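Local coordinates for protein Exo-beta-1,3-galactanase (Bifidobacterium bifidum, PDB 5FLW) that probably hydrolyses beta-1,3-galactan from the chain end, releasing galactose units, at residues H11-D16 with F56-S61; I193-G198 with D254-E259; N213-S218 with A238-S243. One frame throughout, in Å; residues are numbered along the deposited sequence.

Interaction 1. Residues H11-D16 with F56-S61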
ATOM      1  N   HIS A  11       6.841  16.019   6.813  1.00 12.71           N
ATOM      2  CA  HIS A  11       7.182  17.133   5.939  1.00 12.75           C
ATOM      3  C   HIS A  11       8.352  16.724   5.053  1.00 12.52           C
ATOM      4  O   HIS A  11       9.139  15.838   5.405  1.00 14.48           O
ATOM      5  CB  HIS A  11       7.550  18.418   6.742  1.00 11.21           C
ATOM      6  CG  HIS A  11       6.392  18.942   7.537  1.00 12.43           C
ATOM      7  ND1 HIS A  11       6.005  18.376   8.734  1.00 14.33           N
ATOM      8  CD2 HIS A  11       5.478  19.914   7.264  1.00 15.48           C
ATOM      9  CE1 HIS A  11       4.924  18.992   9.182  1.00 13.98           C
ATOM     10  NE2 HIS A  11       4.586  19.934   8.313  1.00 16.94           N
ATOM     11  N   ASP A  12       8.401  17.314   3.863  1.00 12.36           N
ATOM     12  CA  ASP A  12       9.543  17.087   2.994  1.00 11.68           C
ATOM     13  C   ASP A  12      10.617  18.161   3.212  1.00 14.30           C
ATOM     14  O   ASP A  12      10.429  19.132   3.959  1.00 13.78           O
ATOM     15  CB  ASP A  12       9.091  16.924   1.537  1.00 13.07           C
ATOM     16  CG  ASP A  12       8.494  18.198   0.919  1.00 12.16           C
ATOM     17  OD1 ASP A  12       8.885  19.322   1.293  1.00 14.19           O
ATOM     18  OD2 ASP A  12       7.643  18.038  -0.004  1.00 15.00           O
ATOM     19  N   THR A  13      11.758  17.982   2.548  1.00 13.29           N
ATOM     20  CA  THR A  13      12.886  18.893   2.734  1.00 14.24           C
ATOM     21  C   THR A  13      12.666  20.260   2.082  1.00 14.53           C
ATOM     22  O   THR A  13      13.518  21.144   2.238  1.00 16.96           O
ATOM     23  CB  THR A  13      14.178  18.252   2.233  1.00 16.81           C
ATOM     24  OG1 THR A  13      14.024  17.929   0.845  1.00 19.31           O
ATOM     25  CG2 THR A  13      14.478  16.962   3.027  1.00 16.94           C
ATOM     26  N   SER A  14      11.571  20.443   1.343  1.00 15.66           N
ATOM     27  CA  SER A  14      11.180  21.735   0.798  1.00 15.73           C
ATOM     28  C   SER A  14      10.276  22.519   1.751  1.00 15.89           C
ATOM     29  O   SER A  14       9.903  23.653   1.428  1.00 21.77           O
ATOM     30  CB  SER A  14      10.429  21.544  -0.521  1.00 20.72           C
ATOM     31  OG  SER A  14      11.154  20.771  -1.463  1.00 23.41           O
ATOM     32  N   GLY A  15       9.913  21.952   2.905  1.00 15.33           N
ATOM     33  CA  GLY A  15       9.017  22.635   3.822  1.00 14.52           C
ATOM     34  C   GLY A  15       7.526  22.375   3.625  1.00 17.28           C
ATOM     35  O   GLY A  15       6.710  22.987   4.323  1.00 21.40           O
ATOM     36  N   ASP A  16       7.132  21.562   2.653  1.00 12.26           N
ATOM     37  CA  ASP A  16       5.727  21.203   2.469  1.00 12.73           C
ATOM     38  C   ASP A  16       5.348  19.956   3.275  1.00 13.36           C
ATOM     39  O   ASP A  16       6.187  19.077   3.533  1.00 13.07           O
ATOM     40  CB  ASP A  16       5.500  20.945   0.988  1.00 13.15           C
ATOM     41  CG  ASP A  16       5.661  22.205   0.146  1.00 14.24           C
ATOM     42  OD1 ASP A  16       5.152  23.291   0.487  1.00 15.44           O
ATOM     43  OD2 ASP A  16       6.432  22.138  -0.830  1.00 21.90           O
ATOM     44  N   PHE A  56      13.910   7.290   6.482  1.00 17.07           N
ATOM     45  CA  PHE A  56      12.523   7.461   6.935  1.00 15.72           C
ATOM     46  C   PHE A  56      12.377   8.607   7.929  1.00 15.33           C
ATOM     47  O   PHE A  56      11.399   8.669   8.675  1.00 15.87           O
ATOM     48  CB  PHE A  56      11.927   6.158   7.470  1.00 16.73           C
ATOM     49  CG  PHE A  56      11.844   5.099   6.441  1.00 20.15           C
ATOM     50  CD1 PHE A  56      10.732   5.007   5.624  1.00 21.82           C
ATOM     51  CD2 PHE A  56      12.902   4.214   6.245  1.00 19.02           C
ATOM     52  CE1 PHE A  56      10.660   4.029   4.640  1.00 33.03           C
ATOM     53  CE2 PHE A  56      12.843   3.232   5.262  1.00 21.63           C
ATOM     54  CZ  PHE A  56      11.720   3.150   4.454  1.00 22.36           C
ATOM     55  N   ILE A  57      13.340   9.525   7.927  1.00 14.82           N
ATOM     56  CA  ILE A  57      13.258  10.784   8.672  1.00 16.79           C
ATOM     57  C   ILE A  57      13.107  11.965   7.714  1.00 15.39           C
ATOM     58  O   ILE A  57      12.117  12.700   7.773  1.00 17.27           O
ATOM     59  CB  ILE A  57      14.464  10.976   9.624  1.00 16.41           C
ATOM     60  CG1 ILE A  57      14.689   9.740  10.523  1.00 19.84           C
ATOM     61  CG2 ILE A  57      14.306  12.280  10.455  1.00 14.93           C
ATOM     62  CD1 ILE A  57      15.924   9.817  11.419  1.00 17.05           C
ATOM     63  N   ALA A  58      14.080  12.156   6.810  1.00 15.60           N
ATOM     64  CA  ALA A  58      14.027  13.213   5.803  1.00 16.49           C
ATOM     65  C   ALA A  58      13.452  12.675   4.499  1.00 16.19           C
ATOM     66  O   ALA A  58      13.838  11.600   4.023  1.00 16.28           O
ATOM     67  CB  ALA A  58      15.430  13.756   5.521  1.00 16.08           C
ATOM     68  N   TRP A  59      12.553  13.440   3.903  1.00 13.18           N
ATOM     69  CA  TRP A  59      11.881  13.019   2.673  1.00 14.33           C
ATOM     70  C   TRP A  59      12.119  14.056   1.588  1.00 15.00           C
ATOM     71  O   TRP A  59      11.722  15.217   1.734  1.00 15.37           O
ATOM     72  CB  TRP A  59      10.369  12.868   2.892  1.00 13.60           C
ATOM     73  CG  TRP A  59       9.972  11.716   3.739  1.00 12.19           C
ATOM     74  CD1 TRP A  59       9.605  11.747   5.048  1.00 14.46           C
ATOM     75  CD2 TRP A  59       9.830  10.357   3.303  1.00 11.78           C
ATOM     76  NE1 TRP A  59       9.267  10.478   5.468  1.00 15.59           N
ATOM     77  CE2 TRP A  59       9.397   9.608   4.416  1.00 12.43           C
ATOM     78  CE3 TRP A  59      10.044   9.697   2.070  1.00 15.77           C
ATOM     79  CZ2 TRP A  59       9.161   8.214   4.342  1.00 14.69           C
ATOM     80  CZ3 TRP A  59       9.803   8.322   1.983  1.00 15.51           C
ATOM     81  CH2 TRP A  59       9.363   7.592   3.122  1.00 13.51           C
ATOM     82  N   ARG A  60      12.772  13.645   0.509  1.00 13.89           N
ATOM     83  CA  ARG A  60      13.025  14.562  -0.590  1.00 13.45           C
ATOM     84  C   ARG A  60      11.917  14.428  -1.642  1.00 14.50           C
ATOM     85  O   ARG A  60      11.677  13.338  -2.170  1.00 15.31           O
ATOM     86  CB  ARG A  60      14.406  14.333  -1.201  1.00 16.40           C
ATOM     87  CG  ARG A  60      14.704  15.423  -2.231  1.00 18.43           C
ATOM     88  CD  ARG A  60      15.431  14.848  -3.366  1.00 32.57           C
ATOM     89  NE  ARG A  60      16.150  15.806  -4.207  1.00 23.37           N
ATOM     90  CZ  ARG A  60      15.674  16.301  -5.347  1.00 26.01           C
ATOM     91  NH1 ARG A  60      14.432  15.978  -5.750  1.00 18.81           N
ATOM     92  NH2 ARG A  60      16.452  17.103  -6.089  1.00 18.72           N
ATOM     93  N   SER A  61      11.244  15.531  -1.952  1.00 12.74           N
ATOM     94  CA  SER A  61      10.174  15.495  -2.930  1.00 12.59           C
ATOM     95  C   SER A  61      10.726  15.378  -4.354  1.00 15.46           C
ATOM     96  O   SER A  61      11.699  16.050  -4.720  1.00 14.31           O
ATOM     97  CB  SER A  61       9.368  16.781  -2.837  1.00 14.76           C
ATOM     98  OG  SER A  61       8.328  16.799  -3.837  1.00 15.33           O
TER
HETATM   99  O   HOH W   1      11.940  15.827   5.461  1.00 16.58           O
HETATM  100  O   HOH W   2      11.987  18.013  -0.960  1.00 15.84           O

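Interaction 2. Residues I193-G198 with D254-E259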
ATOM      1  N   ILE A 193       2.018  -7.377   1.750  1.00 13.26           N
ATOM      2  CA  ILE A 193       2.627  -8.693   1.946  1.00 15.17           C
ATOM      3  C   ILE A 193       4.143  -8.563   1.997  1.00 16.76           C
ATOM      4  O   ILE A 193       4.747  -7.879   1.164  1.00 15.81           O
ATOM      5  CB  ILE A 193       2.226  -9.699   0.824  1.00 16.19           C
ATOM      6  CG1 ILE A 193       0.728 -10.036   0.905  1.00 17.35           C
ATOM      7  CG2 ILE A 193       3.065 -11.012   0.875  1.00 15.74           C
ATOM      8  CD1 ILE A 193       0.188 -10.926  -0.210  1.00 14.22           C
ATOM      9  N   ILE A 194       4.758  -9.292   2.928  1.00 15.79           N
ATOM     10  CA  ILE A 194       6.207  -9.462   2.985  1.00 15.46           C
ATOM     11  C   ILE A 194       6.492 -10.958   3.069  1.00 17.20           C
ATOM     12  O   ILE A 194       5.591 -11.784   3.269  1.00 17.31           O
ATOM     13  CB  ILE A 194       6.916  -8.694   4.145  1.00 16.75           C
ATOM     14  CG1 ILE A 194       6.434  -9.164   5.530  1.00 21.10           C
ATOM     15  CG2 ILE A 194       6.766  -7.179   3.996  1.00 17.40           C
ATOM     16  CD1 ILE A 194       7.171 -10.339   6.101  1.00 25.83           C
ATOM     17  N   LYS A 195       7.758 -11.296   2.882  1.00 19.51           N
ATOM     18  CA  LYS A 195       8.226 -12.675   2.971  1.00 17.84           C
ATOM     19  C   LYS A 195       9.464 -12.748   3.857  1.00 18.96           C
ATOM     20  O   LYS A 195      10.365 -11.913   3.748  1.00 20.79           O
ATOM     21  CB  LYS A 195       8.623 -13.204   1.577  1.00 18.17           C
ATOM     22  CG  LYS A 195       8.685 -14.743   1.419  1.00 20.91           C
ATOM     23  CD  LYS A 195       9.291 -15.097   0.067  1.00 19.01           C
ATOM     24  CE  LYS A 195       9.211 -16.571  -0.225  1.00 20.77           C
ATOM     25  NZ  LYS A 195       9.604 -16.934  -1.610  1.00 20.04           N
ATOM     26  N   LYS A 196       9.500 -13.747   4.738  1.00 21.46           N
ATOM     27  CA  LYS A 196      10.667 -13.969   5.583  1.00 24.08           C
ATOM     28  C   LYS A 196      10.898 -15.469   5.727  1.00 26.14           C
ATOM     29  O   LYS A 196      10.012 -16.197   6.199  1.00 23.73           O
ATOM     30  CB  LYS A 196      10.488 -13.338   6.968  1.00 21.72           C
ATOM     31  CG  LYS A 196      11.709 -13.490   7.856  1.00 21.72           C
ATOM     32  CD  LYS A 196      11.355 -13.146   9.292  1.00 23.23           C
ATOM     33  CE  LYS A 196      12.452 -13.514  10.264  1.00 24.33           C
ATOM     34  NZ  LYS A 196      13.744 -12.909   9.856  1.00 28.70           N
ATOM     35  N   ASP A 197      12.086 -15.924   5.334  1.00 22.73           N
ATOM     36  CA  ASP A 197      12.492 -17.323   5.515  1.00 27.64           C
ATOM     37  C   ASP A 197      11.429 -18.284   4.992  1.00 28.86           C
ATOM     38  O   ASP A 197      11.025 -19.240   5.663  1.00 25.55           O
ATOM     39  CB  ASP A 197      12.858 -17.622   6.966  1.00 25.05           C
ATOM     40  CG  ASP A 197      13.448 -19.013   7.139  1.00 45.66           C
ATOM     41  OD1 ASP A 197      14.016 -19.545   6.161  1.00 43.73           O
ATOM     42  OD2 ASP A 197      13.328 -19.575   8.284  1.00 37.48           O
ATOM     43  N   GLY A 198      10.957 -18.003   3.772  1.00 26.22           N
ATOM     44  CA  GLY A 198      10.027 -18.877   3.087  1.00 23.56           C
ATOM     45  C   GLY A 198       8.566 -18.723   3.466  1.00 26.64           C
ATOM     46  O   GLY A 198       7.726 -19.401   2.859  1.00 27.55           O
ATOM     47  N   ASP A 254      18.781  -8.210   2.578  1.00 34.21           N
ATOM     48  CA  ASP A 254      18.020  -9.274   1.930  1.00 24.48           C
ATOM     49  C   ASP A 254      16.547  -9.064   2.259  1.00 24.75           C
ATOM     50  O   ASP A 254      16.128  -9.336   3.398  1.00 27.58           O
ATOM     51  CB  ASP A 254      18.465 -10.657   2.406  1.00 26.52           C
ATOM     52  CG  ASP A 254      17.769 -11.775   1.661  1.00 29.51           C
ATOM     53  OD1 ASP A 254      16.835 -11.486   0.868  1.00 27.17           O
ATOM     54  OD2 ASP A 254      18.163 -12.951   1.861  1.00 31.43           O
ATOM     55  N   PRO A 255      15.734  -8.614   1.311  1.00 26.07           N
ATOM     56  CA  PRO A 255      14.319  -8.341   1.638  1.00 24.37           C
ATOM     57  C   PRO A 255      13.526  -9.582   1.999  1.00 22.74           C
ATOM     58  O   PRO A 255      12.436  -9.453   2.577  1.00 23.14           O
ATOM     59  CB  PRO A 255      13.786  -7.665   0.373  1.00 24.11           C
ATOM     60  CG  PRO A 255      14.695  -8.137  -0.702  1.00 27.54           C
ATOM     61  CD  PRO A 255      16.055  -8.323  -0.095  1.00 24.55           C
ATOM     62  N   TYR A 256      14.026 -10.770   1.651  1.00 21.68           N
ATOM     63  CA  TYR A 256      13.343 -12.037   1.881  1.00 21.50           C
ATOM     64  C   TYR A 256      13.815 -12.765   3.138  1.00 22.63           C
ATOM     65  O   TYR A 256      13.249 -13.801   3.480  1.00 22.89           O
ATOM     66  CB  TYR A 256      13.447 -12.930   0.628  1.00 21.85           C
ATOM     67  CG  TYR A 256      12.990 -12.184  -0.611  1.00 20.88           C
ATOM     68  CD1 TYR A 256      11.636 -11.908  -0.812  1.00 19.66           C
ATOM     69  CD2 TYR A 256      13.907 -11.716  -1.565  1.00 24.87           C
ATOM     70  CE1 TYR A 256      11.214 -11.213  -1.932  1.00 20.57           C
ATOM     71  CE2 TYR A 256      13.490 -11.010  -2.700  1.00 21.26           C
ATOM     72  CZ  TYR A 256      12.148 -10.761  -2.872  1.00 24.14           C
ATOM     73  OH  TYR A 256      11.704 -10.052  -3.979  1.00 22.30           O
ATOM     74  N   ASN A 257      14.816 -12.239   3.836  1.00 23.39           N
ATOM     75  CA  ASN A 257      15.316 -12.825   5.080  1.00 24.60           C
ATOM     76  C   ASN A 257      15.779 -11.707   6.004  1.00 24.69           C
ATOM     77  O   ASN A 257      16.883 -11.724   6.539  1.00 27.50           O
ATOM     78  CB  ASN A 257      16.421 -13.846   4.814  1.00 26.18           C
ATOM     79  CG  ASN A 257      15.891 -15.096   4.179  1.00 26.28           C
ATOM     80  OD1 ASN A 257      15.213 -15.881   4.846  1.00 32.15           O
ATOM     81  ND2 ASN A 257      16.163 -15.285   2.884  1.00 29.98           N
ATOM     82  N   SER A 258      14.915 -10.731   6.212  1.00 25.57           N
ATOM     83  CA  SER A 258      15.266  -9.542   6.961  1.00 26.17           C
ATOM     84  C   SER A 258      14.917  -9.758   8.433  1.00 23.79           C
ATOM     85  O   SER A 258      14.015 -10.530   8.772  1.00 23.96           O
ATOM     86  CB  SER A 258      14.544  -8.336   6.338  1.00 22.31           C
ATOM     87  OG  SER A 258      14.671  -7.165   7.130  1.00 28.75           O
ATOM     88  N   GLU A 259      15.676  -9.108   9.310  1.00 24.54           N
ATOM     89  CA  GLU A 259      15.410  -9.122  10.745  1.00 27.37           C
ATOM     90  C   GLU A 259      14.753  -7.854  11.248  1.00 28.69           C
ATOM     91  O   GLU A 259      14.394  -7.786  12.429  1.00 27.98           O
ATOM     92  CB  GLU A 259      16.684  -9.398  11.558  1.00 26.89           C
ATOM     93  CG  GLU A 259      17.390 -10.741  11.256  1.00 32.24           C
ATOM     94  CD  GLU A 259      16.559 -11.994  11.647  1.00 48.46           C
ATOM     95  OE1 GLU A 259      15.783 -11.952  12.651  1.00 61.32           O
ATOM     96  OE2 GLU A 259      16.691 -13.054  10.957  1.00 65.93           O
TER
HETATM   97  O   HOH W   3      12.223 -10.546   5.128  1.00 20.13           O
HETATM   98  O   HOH W   4       9.605  -9.318   1.996  1.00 21.44           O
HETATM   99  O   HOH W   5      15.155 -14.578   8.078  1.00 35.13           O
HETATM  100  O   HOH W   6      15.520 -18.645   3.765  1.00 62.76           O
HETATM  101  O   HOH W   7      12.063 -15.973   2.072  1.00 21.87           O

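Interaction 3. Residues N213-S218 with A238-S243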
ATOM      1  N   ASN A 213      -9.659   0.053  13.290  1.00 17.25           N
ATOM      2  CA  ASN A 213     -10.013  -1.251  13.827  1.00 17.93           C
ATOM      3  C   ASN A 213      -8.742  -2.035  14.122  1.00 17.49           C
ATOM      4  O   ASN A 213      -7.629  -1.616  13.781  1.00 16.90           O
ATOM      5  CB  ASN A 213     -10.929  -2.030  12.846  1.00 19.49           C
ATOM      6  CG  ASN A 213     -10.277  -2.260  11.468  1.00 14.49           C
ATOM      7  OD1 ASN A 213      -9.397  -3.105  11.314  1.00 17.68           O
ATOM      8  ND2 ASN A 213     -10.747  -1.532  10.465  1.00 17.86           N
ATOM      9  N   ASP A 214      -8.919  -3.191  14.759  1.00 16.12           N
ATOM     10  CA  ASP A 214      -7.795  -4.080  15.029  1.00 20.00           C
ATOM     11  C   ASP A 214      -7.473  -4.806  13.725  1.00 15.96           C
ATOM     12  O   ASP A 214      -8.208  -5.711  13.294  1.00 16.86           O
ATOM     13  CB  ASP A 214      -8.135  -5.052  16.154  1.00 18.36           C
ATOM     14  CG  ASP A 214      -8.274  -4.370  17.505  1.00 24.94           C
ATOM     15  OD1 ASP A 214      -7.634  -3.309  17.744  1.00 22.16           O
ATOM     16  OD2 ASP A 214      -9.009  -4.931  18.360  1.00 23.59           O
ATOM     17  N   ASN A 215      -6.382  -4.386  13.075  1.00 15.31           N
ATOM     18  CA  ASN A 215      -5.959  -4.999  11.825  1.00 14.69           C
ATOM     19  C   ASN A 215      -5.392  -6.405  12.090  1.00 17.02           C
ATOM     20  O   ASN A 215      -5.023  -6.762  13.217  1.00 17.21           O
ATOM     21  CB  ASN A 215      -4.908  -4.127  11.131  1.00 14.49           C
ATOM     22  CG  ASN A 215      -5.442  -2.735  10.691  1.00 14.51           C
ATOM     23  OD1 ASN A 215      -4.658  -1.910  10.221  1.00 14.85           O
ATOM     24  ND2 ASN A 215      -6.742  -2.474  10.859  1.00 14.85           N
ATOM     25  N   LYS A 216      -5.322  -7.215  11.026  1.00 16.74           N
ATOM     26  CA  LYS A 216      -4.937  -8.615  11.196  1.00 16.33           C
ATOM     27  C   LYS A 216      -3.962  -9.066  10.112  1.00 17.78           C
ATOM     28  O   LYS A 216      -3.768  -8.400   9.079  1.00 16.40           O
ATOM     29  CB  LYS A 216      -6.166  -9.538  11.194  1.00 17.18           C
ATOM     30  CG  LYS A 216      -7.269  -9.115  12.106  1.00 19.89           C
ATOM     31  CD  LYS A 216      -8.339 -10.200  12.191  1.00 23.55           C
ATOM     32  CE  LYS A 216      -9.365  -9.859  13.243  1.00 25.22           C
ATOM     33  NZ  LYS A 216     -10.485 -10.841  13.301  1.00 33.87           N
ATOM     34  N   TYR A 217      -3.366 -10.246  10.350  1.00 16.71           N
ATOM     35  CA  TYR A 217      -2.458 -10.860   9.389  1.00 16.62           C
ATOM     36  C   TYR A 217      -2.704 -12.367   9.268  1.00 21.53           C
ATOM     37  O   TYR A 217      -3.262 -13.022  10.168  1.00 20.29           O
ATOM     38  CB  TYR A 217      -0.984 -10.555   9.709  1.00 16.87           C
ATOM     39  CG  TYR A 217      -0.439 -11.348  10.884  1.00 18.13           C
ATOM     40  CD1 TYR A 217      -0.818 -11.037  12.196  1.00 18.78           C
ATOM     41  CD2 TYR A 217       0.434 -12.415  10.689  1.00 19.47           C
ATOM     42  CE1 TYR A 217      -0.344 -11.762  13.290  1.00 19.86           C
ATOM     43  CE2 TYR A 217       0.922 -13.161  11.782  1.00 22.76           C
ATOM     44  CZ  TYR A 217       0.534 -12.825  13.077  1.00 29.39           C
ATOM     45  OH  TYR A 217       1.027 -13.547  14.154  1.00 26.79           O
ATOM     46  N   SER A 218      -2.255 -12.913   8.135  1.00 20.37           N
ATOM     47  CA  SER A 218      -2.309 -14.337   7.839  1.00 20.50           C
ATOM     48  C   SER A 218      -0.971 -14.735   7.230  1.00 21.60           C
ATOM     49  O   SER A 218      -0.263 -13.892   6.671  1.00 19.51           O
ATOM     50  CB  SER A 218      -3.474 -14.635   6.884  1.00 18.95           C
ATOM     51  OG  SER A 218      -3.559 -15.994   6.539  1.00 22.26           O
ATOM     52  N   ALA A 238      -6.476  -1.739  20.658  1.00 19.81           N
ATOM     53  CA  ALA A 238      -5.617  -0.612  20.301  1.00 18.57           C
ATOM     54  C   ALA A 238      -5.968  -0.024  18.938  1.00 20.75           C
ATOM     55  O   ALA A 238      -5.423   1.026  18.578  1.00 20.05           O
ATOM     56  CB  ALA A 238      -4.136  -0.995  20.291  1.00 20.08           C
ATOM     57  N   LYS A 239      -6.841  -0.681  18.157  1.00 20.57           N
ATOM     58  CA  LYS A 239      -7.198  -0.219  16.805  1.00 16.68           C
ATOM     59  C   LYS A 239      -5.954   0.021  15.941  1.00 17.86           C
ATOM     60  O   LYS A 239      -5.886   0.990  15.186  1.00 16.30           O
ATOM     61  CB  LYS A 239      -8.087   1.036  16.821  1.00 17.50           C
ATOM     62  CG  LYS A 239      -9.323   1.011  17.691  1.00 22.12           C
ATOM     63  CD  LYS A 239     -10.306  -0.033  17.276  1.00 30.80           C
ATOM     64  CE  LYS A 239     -11.579   0.112  18.132  1.00 43.89           C
ATOM     65  NZ  LYS A 239     -12.483  -1.107  18.101  1.00 54.65           N
ATOM     66  N   THR A 240      -4.958  -0.873  16.054  1.00 16.06           N
ATOM     67  CA  THR A 240      -3.706  -0.748  15.295  1.00 14.78           C
ATOM     68  C   THR A 240      -3.036   0.596  15.603  1.00 17.23           C
ATOM     69  O   THR A 240      -2.562   1.307  14.710  1.00 15.20           O
ATOM     70  CB  THR A 240      -3.930  -0.945  13.786  1.00 14.25           C
ATOM     71  OG1 THR A 240      -4.911  -1.969  13.571  1.00 17.10           O
ATOM     72  CG2 THR A 240      -2.644  -1.385  13.105  1.00 16.10           C
ATOM     73  N   TYR A 241      -3.080   0.985  16.878  1.00 16.82           N
ATOM     74  CA  TYR A 241      -2.600   2.304  17.320  1.00 17.90           C
ATOM     75  C   TYR A 241      -3.310   3.439  16.575  1.00 16.42           C
ATOM     76  O   TYR A 241      -2.693   4.411  16.108  1.00 15.56           O
ATOM     77  CB  TYR A 241      -1.073   2.400  17.320  1.00 18.05           C
ATOM     78  CG  TYR A 241      -0.541   1.431  18.338  1.00 16.96           C
ATOM     79  CD1 TYR A 241      -0.797   1.632  19.684  1.00 18.64           C
ATOM     80  CD2 TYR A 241       0.139   0.272  17.954  1.00 20.99           C
ATOM     81  CE1 TYR A 241      -0.352   0.741  20.640  1.00 20.38           C
ATOM     82  CE2 TYR A 241       0.597  -0.632  18.896  1.00 17.61           C
ATOM     83  CZ  TYR A 241       0.341  -0.396  20.248  1.00 21.79           C
ATOM     84  OH  TYR A 241       0.781  -1.262  21.251  1.00 24.96           O
ATOM     85  N   ASP A 242      -4.638   3.289  16.476  1.00 15.65           N
ATOM     86  CA  ASP A 242      -5.523   4.246  15.815  1.00 15.16           C
ATOM     87  C   ASP A 242      -5.024   4.597  14.411  1.00 15.49           C
ATOM     88  O   ASP A 242      -4.794   5.761  14.071  1.00 15.73           O
ATOM     89  CB  ASP A 242      -5.770   5.490  16.678  1.00 15.60           C
ATOM     90  CG  ASP A 242      -6.844   6.406  16.092  1.00 18.50           C
ATOM     91  OD1 ASP A 242      -7.694   5.930  15.310  1.00 18.21           O
ATOM     92  OD2 ASP A 242      -6.830   7.615  16.427  1.00 19.70           O
ATOM     93  N   SER A 243      -4.808   3.557  13.602  1.00 16.04           N
ATOM     94  CA  SER A 243      -4.375   3.750  12.227  1.00 14.17           C
ATOM     95  C   SER A 243      -4.955   2.634  11.373  1.00 14.00           C
ATOM     96  O   SER A 243      -5.533   1.669  11.882  1.00 15.01           O
ATOM     97  CB  SER A 243      -2.834   3.786  12.098  1.00 14.19           C
ATOM     98  OG  SER A 243      -2.256   2.484  12.174  1.00 15.07           O
TER
HETATM   99  O   HOH W   8      -7.886   0.398  10.957  1.00 13.81           O
HETATM  100  O   HOH W   9      -5.142  -3.547  17.344  1.00 17.84           O
HETATM  101  O   HOH W  10     -11.349  -3.220  19.054  1.00 33.87           O

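Interaction 1. Residues H11-D16 with F56-S61
A single direct backbone bond joins the loop 11-16 to the chain at 56-61: Thr13 N gives its hydrogen to Trp59 O at 2.9 Å, lying in the carbonyl plane but with an N-H...O angle of only 144°. Two waters extend this link. One bridges His11 O and Trp59 N, donating to the former and accepting from the latter; the other accepts from Ser61 N and joins it to Thr13 OG1 and Ser14 OG. Besides taking Thr13 N, Trp59 O is pressed by Asp12 CB at 3.1 Å and by Thr13 CG2, anti to its carbonyl carbon, at 3.5 Å. Thr13 CG2 also meets Ala58 CB at 4.2 Å, while Asp12 OD2 rests against Ser61 CB at 3.5 Å. Ser61 OG itself turns to Gly63 N. Inside the loop, Asp12 N bonds Asp16 O and Gly15 N bonds Asp12 O. The Asp12 carboxylate, folded back over its own backbone (chi1 67°), takes Ser14 N at 2.9 Å and Asp16 N at 3.2 Å on OD1, both from above its plane. An alanine here would remove this double acceptor and would probably leave the turn, and so the placing of Thr13 N, less well fixed. Type I turn, Asx turn and Gly15 at positive phi make a type I turn with a G1 bulge, laid against the outermost strand, 60-66, of the first blade of a family 43 five-bladed beta-propeller.

Interaction 2. Residues I193-G198 with D254-E259
Lys196 makes the shortest bond of the contact. Its chain runs extended from CG, which is anti to the backbone N, and bends only at the last torsion (chi4 54°), bringing NZ to 2.6 Å from Ser258 O, 39° above the carbonyl plane. The Glu259 side chain crosses the lysine at about a right angle and adds a salt bridge whose hydrogen bond is weak, OE2 lying 3.1 Å from NZ. The backbones also meet closely: Asp197 N donates to Tyr256 O at 3.0 Å in the plane of the carbonyl, and Lys196 CA sends a C-H...O contact to the same oxygen. The packed apolar part is Lys195 CB and CD, lying obliquely against Tyr256 CD1 at 4.1 Å; Lys195 NZ then reaches Asp144, and Tyr256 OH bonds Gln143 O. Here the end of the first strand of one propeller blade, 191-196, meets the turn between the first two strands of the next. That turn, type I from Asp254 to Asn257, is held by an Asx turn in which Asp254 OD1 receives Tyr256 N, while OD2 takes Asn257 ND2 at 3.2 Å. Water links the backbones, one molecule donating to both Lys195 O and Pro255 O and accepting from Ser258 N. On the solvent side the contact loosens: one water accepts from Lys196 NZ, and another donates to Asp197 OD1 and Asn257 OD1, each 3.0 Å away.

Interaction 3. Residues N213-S218 with A238-S243
Thr240 OG1 donates to Asn213 O at 2.7 Å, arriving in the carbonyl plane. Beside it Lys239 N gives a 2.8 Å bond to Asp214 OD1, met nearly along the C-O axis. Around these two bonds the Thr240 methyl CG2, anti to its backbone N, lies 3.6 Å from the amide oxygen Asn215 OD1, and Lys239 CD, after a bend at chi2, lies 3.7 Å from Asn213 CA. The donors sit on a short left-handed helical turn, 239-242, whose residues all have positive phi; Ser243 OG bonds back to Thr240 O at 2.8 Å. On the other side, Asn213 OD1 takes Gln206 N, Asn215 OD1 takes Val245 N, and Asp214 OD2 takes Gly237 N, so each side chain that shapes the loop is itself tied down. A water that accepts from Thr240 N lies 2.5 Å from Asp214 OD1; another links Asp214 OD2 to Lys239 NZ, two charged atoms that stand 5.2 Å apart and do not touch directly. With the N-H groups of Lys239 and Gly237 on its two oxygens, a water donating to OD2 and an ammonium nearby, the Asp214 carboxylate is likely to stay ionised.

All three contacts belong to one five-bladed propeller of four-stranded antiparallel sheets. Interaction 1 comes first along the chain and fastens the segment preceding the first blade to that blade's outermost strand. Interactions 2 and 3 both join the fourth blade (191-232) to the chain of the fifth (244-291), at the loop after the fifth blade's first strand and at the helical turn before it; in sequence, 213-243 lies wholly between 193-198 and 254-259. Their centres are 22 Å apart, with nearest atoms about 7 Å apart. Interaction 1 sits 28 and 27 Å from them, centre to centre. Two neighbouring blades are thus pinned at separate places, while the chain's start is fixed independently.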